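Local coordinates for protein tumour necrosis factor receptor (Ectromelia virus, PDB 3ON9) that probably binds host tumour necrosis factor and chemokines outside the cell to blunt immune defence, its SECRET domain being the piece described, at residues I9-N14 / I40-E45. Sequence-based numbering, arbitrary orientation.
Sequences IDVEIN and ITLTHE
Val11 and Ile13 on one strand face Leu42 and Ile40 on the other inside the beta-sandwich of the SECRET domain, where the sheet of 8-16 packs on that of 38-45. The alpha carbons are too far apart for backbone pairing: 8.9 Å separates Val11 CA from Leu42 CA, and 8.5 Å Ile13 CA from Ile40 CA. Strand 8-16 pairs with 62-69 and 122-130, strand 38-45 with 30-34 and 82-89, which places them in different sheets. No hydrogen bond links 9-14 to 40-45; these two segments meet through side chains alone.

Walking along 9-14, Val11 makes the looser of the two touches. Its CG2 methyl comes within 4.4 Å of Leu42 CD1, a distance at the outer limit of methyl packing. Phe67 also meets Leu42, and Ile83 lies against it as well.

Ile13 meets Ile40 more closely, the ends of the two side chains coming together across the gap between the sheets. The closest approach is Ile13 CD1 to the branch methyl Ile40 CG2, 3.9 Å; Ile40 CD1 rests against both CB and CG2 of Ile13, 4.1 Å from each. Both isoleucines hold CG2 anti to the backbone N. They differ further out: Ile40 is extended, with chi2 at 168°, whereas chi2 of 93° turns Ile13 CD1 largely along the strand, on the side of Val11, where it still ends slightly nearer Ile40 CG2 than CG1 does. Leu85 and Phe67 touch both isoleucines, and Leu123 adds to the packing around Ile13.

All four residues are buried, and 173 Å² is buried in total. With only carbon atoms meeting, the contact between these segments rests on dispersion and exclusion of water, which fixes no direction; direction comes from the hydrogen bonds within each sheet.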
# COMPACT_ATOMS: atom_id res chain seq x y z
N ILE A 9 -9.98 -3.55 0.49
CA ILE A 9 -8.53 -3.66 0.31
C ILE A 9 -7.87 -2.45 0.95
O ILE A 9 -8.29 -1.31 0.73
CB ILE A 9 -8.08 -3.72 -1.18
CG1 ILE A 9 -8.93 -4.71 -1.97
CG2 ILE A 9 -6.61 -4.14 -1.27
CD1 ILE A 9 -8.57 -4.76 -3.47
N ASP A 10 -6.84 -2.73 1.75
CA ASP A 10 -6.08 -1.73 2.48
C ASP A 10 -4.64 -1.93 2.05
O ASP A 10 -4.13 -3.05 2.07
CB ASP A 10 -6.27 -1.97 3.99
CG ASP A 10 -5.16 -1.37 4.83
OD1 ASP A 10 -5.27 -0.18 5.18
OD2 ASP A 10 -4.21 -2.12 5.16
N VAL A 11 -3.99 -0.86 1.62
CA VAL A 11 -2.58 -0.90 1.28
C VAL A 11 -1.88 0.13 2.15
O VAL A 11 -2.28 1.28 2.18
CB VAL A 11 -2.36 -0.59 -0.23
CG1 VAL A 11 -0.87 -0.58 -0.54
CG2 VAL A 11 -3.08 -1.61 -1.09
N GLU A 12 -0.85 -0.31 2.88
CA GLU A 12 -0.09 0.57 3.75
C GLU A 12 1.37 0.51 3.37
O GLU A 12 1.91 -0.57 3.13
CB GLU A 12 -0.20 0.13 5.21
CG GLU A 12 -1.61 0.10 5.76
CD GLU A 12 -1.71 -0.77 7.00
OE1 GLU A 12 -1.04 -0.46 8.01
OE2 GLU A 12 -2.46 -1.76 6.95
N ILE A 13 2.01 1.67 3.34
CA ILE A 13 3.43 1.76 3.08
C ILE A 13 4.09 2.64 4.14
O ILE A 13 3.81 3.83 4.23
CB ILE A 13 3.72 2.34 1.65
CG1 ILE A 13 2.88 1.63 0.57
CG2 ILE A 13 5.20 2.24 1.32
CD1 ILE A 13 1.54 2.31 0.24
N ASN A 14 4.98 2.05 4.94
CA ASN A 14 5.66 2.81 5.99
C ASN A 14 7.13 2.94 5.63
O ASN A 14 7.73 1.99 5.15
CB ASN A 14 5.45 2.15 7.35
CG ASN A 14 3.99 2.08 7.72
OD1 ASN A 14 3.21 2.96 7.35
ND2 ASN A 14 3.59 1.02 8.42
N ILE A 40 4.91 6.49 -4.89
CA ILE A 40 4.30 5.19 -4.68
C ILE A 40 3.19 5.03 -5.71
O ILE A 40 2.26 5.84 -5.76
CB ILE A 40 3.71 5.05 -3.27
CG1 ILE A 40 4.77 5.37 -2.21
CG2 ILE A 40 3.14 3.64 -3.08
CD1 ILE A 40 4.21 5.55 -0.81
N THR A 41 3.29 3.97 -6.52
CA THR A 41 2.35 3.71 -7.61
C THR A 41 1.64 2.38 -7.39
O THR A 41 2.27 1.32 -7.25
CB THR A 41 3.07 3.69 -8.98
OG1 THR A 41 3.74 4.94 -9.18
CG2 THR A 41 2.07 3.45 -10.13
N LEU A 42 0.31 2.45 -7.35
CA LEU A 42 -0.54 1.30 -7.11
C LEU A 42 -1.44 0.99 -8.31
O LEU A 42 -2.19 1.85 -8.77
CB LEU A 42 -1.43 1.57 -5.90
CG LEU A 42 -2.62 0.62 -5.71
CD1 LEU A 42 -2.18 -0.77 -5.27
CD2 LEU A 42 -3.57 1.23 -4.70
N THR A 43 -1.40 -0.24 -8.79
CA THR A 43 -2.44 -0.71 -9.71
C THR A 43 -3.27 -1.84 -9.08
O THR A 43 -2.88 -2.45 -8.08
CB THR A 43 -1.89 -1.14 -11.09
OG1 THR A 43 -1.05 -2.28 -10.95
CG2 THR A 43 -1.10 -0.00 -11.75
N HIS A 44 -4.42 -2.10 -9.68
CA HIS A 44 -5.41 -2.96 -9.05
C HIS A 44 -6.31 -3.58 -10.10
O HIS A 44 -7.53 -3.63 -9.94
CB HIS A 44 -6.24 -2.11 -8.08
CG HIS A 44 -6.76 -0.86 -8.71
ND1 HIS A 44 -6.11 0.36 -8.61
CD2 HIS A 44 -7.86 -0.64 -9.47
CE1 HIS A 44 -6.80 1.27 -9.28
NE2 HIS A 44 -7.86 0.69 -9.81
N GLU A 45 -5.70 -4.08 -11.17
CA GLU A 45 -6.45 -4.66 -12.28
C GLU A 45 -7.28 -5.86 -11.84
O GLU A 45 -6.78 -6.75 -11.15
CB GLU A 45 -5.53 -5.05 -13.44
CG GLU A 45 -6.29 -5.64 -14.63
CD GLU A 45 -5.43 -5.83 -15.87
OE1 GLU A 45 -4.22 -5.55 -15.79
OE2 GLU A 45 -5.96 -6.25 -16.92